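Local coordinates for protein nickel-dependent hydrogenase large subunit (Allochromatium vinosum, PDB 3MYR) that catalyses the reversible oxidation of molecular hydrogen at a nickel-iron centre, passing the electrons to an acceptor through its small-subunit partner, at residues V63-V67 with M483-R487; M249-D254 with K438-M444. Residue numbers count along the deposited sequence, not the author numbering.

Contact 1: residues V63-V67 with M483-R487; sequences VCTLV and MEAPR. With NFV (Ni-Fe oxidized active center), chain N.
In the irregular loop 63-67, C64 is the centre of an inverse gamma turn (phi/psi -85/63°) and L66, with positive phi (77/-44°), sits at the N-cap of helix 67-80. Facing it, 483-485 ends an extended strand, and P486 (-47/-30°) and R487 (-90/-7°) form the tight turn that leads into strand 488-497. The backbones converge toward V67: its CA lies 5.9 Å from that of A485, while those of C64 and P486 are 7.2 Å apart. V67 (chi1 m) packs its CB 3.6 Å from M483 SD and 3.9 Å from A485 CB, and its CG1 3.6 Å from P486 CD. Compact, apolar V67, A485 and P486 line the pocket; long, pliable M483 packs behind V67. C64 (chi1 p) places SG 2.3 Å from NFV FE, which C558 also binds, and 2.6 Å from NFV NI, consistent with a bridging thiolate. R487 N donates to NFV N2 at 2.8 Å, R487 NH1 more weakly at 3.2 Å. Extended R487 (chi2, chi3 t) brings NH2, salt-bridged to D553 and D103, 3.5 Å from V63 CG1. In this [NiFe] hydrogenase active site a soft thiolate suits bridging nickel and iron, while the R487 backbone N-H, with weaker help from NH1, hydrogen-bonds an iron-bound cyanide (C2-N2).

Contact 2: residues M249-D254 with K438-M444; sequences MRTFVD and KILVDAM
R250, D254, K438 and D442 form a salt-bridge network in which two like charges come close: R250 NH1 lies 3.4 Å from K438 NZ, which sits over one guanidinium face. The network edges an antiparallel helix pair: 249-254 of helix 236-265 and 438-444 of helix 426-456 are helical throughout, the axes of these short segments 9.6 Å apart at closest and crossing at -157°. The CA atoms of R250 and V441 are 5.6 Å apart, those of V253 and K438 6.5 Å. Small V441 (chi1 89°) permits this approach, its CG2 reaching R250 CA at 3.5 Å; V253 CG1 lies 4.3 Å from V441 CG1, and flexible M249 brings SD 4.2 Å from M444 CE. I101 of helix 86-112 touches both valines. Long side chains suit the more exposed edge: R250 makes weak hydrogen bonds from NE (3.0 Å) and NH1 (3.1 Å) to D442 OD2; D442 OD1 is hydrogen-bonded to Q404. Acids offset the crowded cations, K438 NZ lying 2.9 Å from D442 OD2 and 2.8 Å from D254 OD2.

Contact 2 is nested along the chain inside the loop closed by contact 1: the order is 63-67, 249-254 (on helix 236-265), 438-444, 483-487. Helix 426-456, which supplies 438-444, is followed by strand 476-485, an outer strand of a three-stranded antiparallel sheet, whose end places A485, and the turn after it P486 and R487, at the metal centre. The two contacts do not touch; their centres are about 17 Å apart and their nearest atoms about 7 Å. Helix 86-112 meets L66, M483 and P486 in contact 1 and V253 and V441 in contact 2. It thus lies against both the buried catalytic centre and the more peripheral helix pair, which is away from the metal sites.

Contact 1: residues V63-V67 with M483-R487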
ATOM      1  N   VAL B  63      -1.331   1.030  -0.901  1.00 21.60           N
ATOM      2  CA  VAL B  63      -0.232   0.248  -1.521  1.00 18.68           C
ATOM      3  C   VAL B  63      -0.494  -1.213  -1.171  1.00 20.39           C
ATOM      4  O   VAL B  63      -0.650  -2.035  -2.068  1.00 20.54           O
ATOM      5  CB  VAL B  63       1.158   0.645  -0.981  1.00 21.90           C
ATOM      6  CG1 VAL B  63       2.249  -0.320  -1.570  1.00 19.76           C
ATOM      7  CG2 VAL B  63       1.433   2.026  -1.425  1.00 17.21           C
ATOM      8  N   CYS B  64      -0.609  -1.558   0.125  1.00 19.34           N
ATOM      9  CA  CYS B  64      -1.137  -2.867   0.429  1.00 20.49           C
ATOM     10  C   CYS B  64      -2.695  -2.694   0.427  1.00 20.81           C
ATOM     11  O   CYS B  64      -3.363  -2.889   1.435  1.00 22.53           O
ATOM     12  CB  CYS B  64      -0.636  -3.442   1.766  1.00 18.21           C
ATOM     13  SG  CYS B  64      -0.979  -2.235   3.125  1.00 21.68           S
ATOM     14  N   THR B  65      -3.259  -2.337  -0.713  1.00 23.08           N
ATOM     15  CA  THR B  65      -4.706  -2.308  -0.804  1.00 22.40           C
ATOM     16  C   THR B  65      -5.159  -3.791  -0.598  1.00 24.32           C
ATOM     17  O   THR B  65      -4.283  -4.668  -0.557  1.00 25.29           O
ATOM     18  CB  THR B  65      -5.161  -1.760  -2.155  1.00 21.77           C
ATOM     19  OG1 THR B  65      -6.581  -1.616  -2.094  1.00 23.72           O
ATOM     20  CG2 THR B  65      -4.768  -2.680  -3.284  1.00 19.88           C
ATOM     21  N   LEU B  66      -6.444  -4.013  -0.340  1.00 20.07           N
ATOM     22  CA  LEU B  66      -7.004  -5.344  -0.042  1.00 21.60           C
ATOM     23  C   LEU B  66      -6.718  -5.845   1.386  1.00 21.28           C
ATOM     24  O   LEU B  66      -7.600  -6.402   2.039  1.00 18.91           O
ATOM     25  CB  LEU B  66      -6.662  -6.383  -1.176  1.00 22.18           C
ATOM     26  CG  LEU B  66      -6.903  -7.878  -0.862  1.00 25.26           C
ATOM     27  CD1 LEU B  66      -7.247  -8.608  -2.086  1.00 26.03           C
ATOM     28  CD2 LEU B  66      -5.644  -8.487  -0.225  1.00 23.80           C
ATOM     29  N   VAL B  67      -5.491  -5.688   1.900  1.00 19.56           N
ATOM     30  CA  VAL B  67      -5.157  -6.522   3.081  1.00 20.36           C
ATOM     31  C   VAL B  67      -5.900  -6.107   4.357  1.00 20.38           C
ATOM     32  O   VAL B  67      -6.265  -6.984   5.138  1.00 20.56           O
ATOM     33  CB  VAL B  67      -3.613  -6.563   3.419  1.00 23.80           C
ATOM     34  CG1 VAL B  67      -2.830  -7.017   2.146  1.00 16.72           C
ATOM     35  CG2 VAL B  67      -3.168  -5.181   3.921  1.00 17.48           C
ATOM     36  N   MET B 483      -4.000 -11.904   9.157  1.00 28.80           N
ATOM     37  CA  MET B 483      -3.639 -12.039   7.754  1.00 27.24           C
ATOM     38  C   MET B 483      -2.111 -11.935   7.684  1.00 26.42           C
ATOM     39  O   MET B 483      -1.502 -11.332   8.575  1.00 27.15           O
ATOM     40  CB  MET B 483      -4.279 -10.924   6.964  1.00 27.78           C
ATOM     41  CG  MET B 483      -3.384 -10.500   5.836  1.00 35.66           C
ATOM     42  SD  MET B 483      -4.432  -9.912   4.601  1.00 46.95           S
ATOM     43  CE  MET B 483      -3.717 -10.641   3.134  1.00 30.56           C
ATOM     44  N   GLU B 484      -1.499 -12.535   6.672  1.00 23.99           N
ATOM     45  CA  GLU B 484      -0.081 -12.276   6.390  1.00 24.33           C
ATOM     46  C   GLU B 484      -0.142 -11.315   5.224  1.00 22.65           C
ATOM     47  O   GLU B 484      -0.480 -11.716   4.117  1.00 24.20           O
ATOM     48  CB  GLU B 484       0.655 -13.571   5.995  1.00 22.84           C
ATOM     49  CG  GLU B 484       1.168 -14.460   7.210  1.00 23.73           C
ATOM     50  CD  GLU B 484       2.253 -13.776   8.124  1.00 25.86           C
ATOM     51  OE1 GLU B 484       3.092 -12.924   7.657  1.00 26.46           O
ATOM     52  OE2 GLU B 484       2.272 -14.131   9.330  1.00 28.97           O
ATOM     53  N   ALA B 485       0.055 -10.031   5.494  1.00 19.21           N
ATOM     54  CA  ALA B 485       0.032  -9.007   4.439  1.00 18.71           C
ATOM     55  C   ALA B 485       1.439  -9.036   3.784  1.00 17.87           C
ATOM     56  O   ALA B 485       2.360  -9.610   4.367  1.00 17.32           O
ATOM     57  CB  ALA B 485      -0.249  -7.633   5.079  1.00 16.18           C
ATOM     58  N   PRO B 486       1.596  -8.512   2.551  1.00 18.82           N
ATOM     59  CA  PRO B 486       2.981  -8.500   1.992  1.00 19.50           C
ATOM     60  C   PRO B 486       4.112  -7.985   2.916  1.00 19.25           C
ATOM     61  O   PRO B 486       5.235  -8.449   2.791  1.00 21.33           O
ATOM     62  CB  PRO B 486       2.868  -7.573   0.754  1.00 17.85           C
ATOM     63  CG  PRO B 486       1.423  -7.782   0.339  1.00 19.70           C
ATOM     64  CD  PRO B 486       0.625  -7.834   1.645  1.00 17.02           C
ATOM     65  N   ARG B 487       3.818  -7.059   3.838  1.00 20.33           N
ATOM     66  CA  ARG B 487       4.836  -6.598   4.771  1.00 19.25           C
ATOM     67  C   ARG B 487       4.915  -7.389   6.073  1.00 20.74           C
ATOM     68  O   ARG B 487       5.854  -7.217   6.811  1.00 20.53           O
ATOM     69  CB  ARG B 487       4.730  -5.090   5.005  1.00 17.44           C
ATOM     70  CG  ARG B 487       5.082  -4.322   3.738  1.00 19.02           C
ATOM     71  CD  ARG B 487       4.457  -2.902   3.674  1.00 14.56           C
ATOM     72  NE  ARG B 487       4.726  -2.380   2.315  1.00 19.92           N
ATOM     73  CZ  ARG B 487       4.042  -2.703   1.204  1.00 23.23           C
ATOM     74  NH1 ARG B 487       2.959  -3.515   1.163  1.00 23.98           N
ATOM     75  NH2 ARG B 487       4.524  -2.320   0.088  1.00 18.65           N
TER
HETATM   76 FE   NFV N2005       0.490  -2.725   4.834  1.00 16.26          FE
HETATM   77 NI   NFV N2005       0.547  -0.115   3.330  1.00 22.31          NI
HETATM   78  C1  NFV N2005      -0.371  -3.642   5.781  1.00 19.51           C
HETATM   79  O1  NFV N2005      -1.004  -4.416   6.514  1.00 13.88           O
HETATM   80  C2  NFV N2005       1.203  -4.298   4.026  1.00 13.93           C
HETATM   81  N2  NFV N2005       1.621  -5.288   3.529  1.00 15.96           N
HETATM   82  C3  NFV N2005       1.910  -2.618   6.069  1.00 20.92           C
HETATM   83  N3  NFV N2005       2.778  -2.532   6.850  1.00 16.89           N
HETATM   84  O4  NFV N2005       1.596  -1.660   3.575  1.00 19.96           O

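Contact 2: residues M249-D254 with K438-M444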
ATOM      1  N   MET B 249       1.263 -13.215 -14.551  1.00 22.14           N
ATOM      2  CA  MET B 249       1.929 -13.083 -13.246  1.00 21.72           C
ATOM      3  C   MET B 249       3.064 -14.072 -13.096  1.00 22.74           C
ATOM      4  O   MET B 249       4.175 -13.662 -12.732  1.00 23.87           O
ATOM      5  CB  MET B 249       0.945 -13.276 -12.095  1.00 19.32           C
ATOM      6  CG  MET B 249      -0.067 -12.157 -11.989  1.00 23.14           C
ATOM      7  SD  MET B 249      -1.155 -12.655 -10.623  1.00 30.48           S
ATOM      8  CE  MET B 249      -2.743 -12.064 -11.200  1.00 27.03           C
ATOM      9  N   ARG B 250       2.796 -15.355 -13.418  1.00 22.65           N
ATOM     10  CA  ARG B 250       3.803 -16.389 -13.311  1.00 23.70           C
ATOM     11  C   ARG B 250       5.026 -16.050 -14.178  1.00 23.13           C
ATOM     12  O   ARG B 250       6.184 -16.194 -13.744  1.00 22.49           O
ATOM     13  CB  ARG B 250       3.288 -17.770 -13.761  1.00 24.07           C
ATOM     14  CG  ARG B 250       4.260 -18.911 -13.388  1.00 31.19           C
ATOM     15  CD  ARG B 250       3.444 -20.236 -13.265  1.00 50.63           C
ATOM     16  NE  ARG B 250       4.114 -21.297 -12.480  1.00 53.73           N
ATOM     17  CZ  ARG B 250       5.071 -22.098 -12.961  1.00 58.49           C
ATOM     18  NH1 ARG B 250       5.613 -23.033 -12.204  1.00 58.46           N
ATOM     19  NH2 ARG B 250       5.504 -21.976 -14.203  1.00 59.83           N
ATOM     20  N   THR B 251       4.784 -15.672 -15.416  1.00 22.69           N
ATOM     21  CA  THR B 251       5.870 -15.444 -16.339  1.00 24.35           C
ATOM     22  C   THR B 251       6.736 -14.291 -15.843  1.00 22.32           C
ATOM     23  O   THR B 251       7.955 -14.367 -15.921  1.00 22.09           O
ATOM     24  CB  THR B 251       5.302 -15.049 -17.730  1.00 26.83           C
ATOM     25  OG1 THR B 251       4.549 -16.152 -18.171  1.00 27.90           O
ATOM     26  CG2 THR B 251       6.444 -14.854 -18.799  1.00 26.38           C
ATOM     27  N   PHE B 252       6.121 -13.212 -15.355  1.00 20.53           N
ATOM     28  CA  PHE B 252       6.941 -12.011 -14.989  1.00 21.12           C
ATOM     29  C   PHE B 252       7.790 -12.319 -13.759  1.00 21.41           C
ATOM     30  O   PHE B 252       8.995 -11.975 -13.705  1.00 18.68           O
ATOM     31  CB  PHE B 252       6.089 -10.770 -14.778  1.00 19.35           C
ATOM     32  CG  PHE B 252       6.852  -9.482 -14.820  1.00 22.27           C
ATOM     33  CD1 PHE B 252       7.393  -8.924 -13.638  1.00 17.71           C
ATOM     34  CD2 PHE B 252       7.084  -8.841 -16.018  1.00 18.97           C
ATOM     35  CE1 PHE B 252       8.167  -7.708 -13.709  1.00 20.09           C
ATOM     36  CE2 PHE B 252       7.843  -7.631 -16.069  1.00 18.90           C
ATOM     37  CZ  PHE B 252       8.317  -7.056 -14.893  1.00 18.29           C
ATOM     38  N   VAL B 253       7.214 -13.075 -12.818  1.00 21.05           N
ATOM     39  CA  VAL B 253       7.993 -13.467 -11.613  1.00 20.42           C
ATOM     40  C   VAL B 253       9.142 -14.392 -11.985  1.00 21.85           C
ATOM     41  O   VAL B 253      10.305 -14.143 -11.597  1.00 21.32           O
ATOM     42  CB  VAL B 253       7.071 -14.146 -10.520  1.00 22.09           C
ATOM     43  CG1 VAL B 253       7.886 -14.746  -9.341  1.00 20.84           C
ATOM     44  CG2 VAL B 253       6.057 -13.129 -10.005  1.00 18.99           C
ATOM     45  N   ASP B 254       8.854 -15.452 -12.745  1.00 22.69           N
ATOM     46  CA  ASP B 254       9.883 -16.433 -13.075  1.00 24.22           C
ATOM     47  C   ASP B 254      11.008 -15.820 -13.919  1.00 23.55           C
ATOM     48  O   ASP B 254      12.121 -16.246 -13.822  1.00 22.14           O
ATOM     49  CB  ASP B 254       9.342 -17.591 -13.926  1.00 25.22           C
ATOM     50  CG  ASP B 254       8.526 -18.562 -13.153  1.00 32.14           C
ATOM     51  OD1 ASP B 254       7.787 -19.366 -13.816  1.00 34.34           O
ATOM     52  OD2 ASP B 254       8.571 -18.482 -11.907  1.00 34.20           O
ATOM     53  N   LYS B 438       7.641 -16.325  -5.798  1.00 19.53           N
ATOM     54  CA  LYS B 438       7.645 -17.545  -6.606  1.00 21.47           C
ATOM     55  C   LYS B 438       6.734 -18.611  -5.958  1.00 23.09           C
ATOM     56  O   LYS B 438       5.970 -19.339  -6.637  1.00 25.52           O
ATOM     57  CB  LYS B 438       9.097 -18.074  -6.738  1.00 22.12           C
ATOM     58  CG  LYS B 438       9.218 -19.505  -7.352  1.00 22.79           C
ATOM     59  CD  LYS B 438       8.430 -19.591  -8.726  1.00 23.53           C
ATOM     60  CE  LYS B 438       8.784 -20.909  -9.497  1.00 26.05           C
ATOM     61  NZ  LYS B 438       7.858 -20.980 -10.736  1.00 28.84           N
ATOM     62  N   ILE B 439       6.776 -18.714  -4.651  1.00 22.44           N
ATOM     63  CA  ILE B 439       5.951 -19.746  -4.006  1.00 23.62           C
ATOM     64  C   ILE B 439       4.469 -19.386  -4.235  1.00 23.33           C
ATOM     65  O   ILE B 439       3.662 -20.262  -4.503  1.00 25.32           O
ATOM     66  CB  ILE B 439       6.269 -19.836  -2.497  1.00 23.57           C
ATOM     67  CG1 ILE B 439       7.697 -20.441  -2.305  1.00 22.84           C
ATOM     68  CG2 ILE B 439       5.146 -20.684  -1.737  1.00 24.50           C
ATOM     69  CD1 ILE B 439       8.156 -20.425  -0.873  1.00 25.23           C
ATOM     70  N   LEU B 440       4.115 -18.101  -4.128  1.00 22.71           N
ATOM     71  CA  LEU B 440       2.704 -17.698  -4.184  1.00 22.67           C
ATOM     72  C   LEU B 440       2.204 -17.812  -5.613  1.00 23.40           C
ATOM     73  O   LEU B 440       1.053 -18.158  -5.870  1.00 22.94           O
ATOM     74  CB  LEU B 440       2.531 -16.258  -3.728  1.00 23.50           C
ATOM     75  CG  LEU B 440       2.436 -16.227  -2.225  1.00 30.21           C
ATOM     76  CD1 LEU B 440       2.530 -14.814  -1.747  1.00 29.68           C
ATOM     77  CD2 LEU B 440       1.069 -16.736  -1.866  1.00 31.50           C
ATOM     78  N   VAL B 441       3.036 -17.416  -6.555  1.00 22.34           N
ATOM     79  CA  VAL B 441       2.587 -17.469  -7.928  1.00 25.37           C
ATOM     80  C   VAL B 441       2.320 -18.916  -8.406  1.00 26.97           C
ATOM     81  O   VAL B 441       1.321 -19.126  -9.037  1.00 28.81           O
ATOM     82  CB  VAL B 441       3.509 -16.676  -8.924  1.00 24.77           C
ATOM     83  CG1 VAL B 441       4.631 -17.560  -9.461  1.00 21.31           C
ATOM     84  CG2 VAL B 441       2.678 -16.151  -9.992  1.00 26.70           C
ATOM     85  N   ASP B 442       3.110 -19.899  -7.972  1.00 26.76           N
ATOM     86  CA  ASP B 442       2.815 -21.301  -8.222  1.00 28.60           C
ATOM     87  C   ASP B 442       1.549 -21.745  -7.521  1.00 28.16           C
ATOM     88  O   ASP B 442       0.874 -22.555  -8.054  1.00 29.34           O
ATOM     89  CB  ASP B 442       3.964 -22.242  -7.780  1.00 29.81           C
ATOM     90  CG  ASP B 442       5.247 -22.042  -8.624  1.00 35.64           C
ATOM     91  OD1 ASP B 442       6.313 -22.611  -8.270  1.00 40.89           O
ATOM     92  OD2 ASP B 442       5.173 -21.340  -9.675  1.00 33.54           O
ATOM     93  N   ALA B 443       1.231 -21.221  -6.337  1.00 26.49           N
ATOM     94  CA  ALA B 443       0.015 -21.659  -5.641  1.00 25.77           C
ATOM     95  C   ALA B 443      -1.307 -21.189  -6.315  1.00 25.14           C
ATOM     96  O   ALA B 443      -2.375 -21.795  -6.083  1.00 24.24           O
ATOM     97  CB  ALA B 443       0.038 -21.176  -4.199  1.00 25.23           C
ATOM     98  N   MET B 444      -1.233 -20.070  -7.053  1.00 25.52           N
ATOM     99  CA  MET B 444      -2.394 -19.444  -7.668  1.00 23.37           C
ATOM    100  C   MET B 444      -3.129 -20.419  -8.547  1.00 23.72           C
ATOM    101  O   MET B 444      -4.337 -20.367  -8.554  1.00 23.89           O
ATOM    102  CB  MET B 444      -2.026 -18.223  -8.540  1.00 21.43           C
ATOM    103  CG  MET B 444      -1.415 -17.015  -7.750  1.00 24.43           C
ATOM    104  SD  MET B 444      -2.674 -16.135  -6.857  1.00 28.37           S
ATOM    105  CE  MET B 444      -3.469 -15.247  -8.258  1.00 20.15           C
TER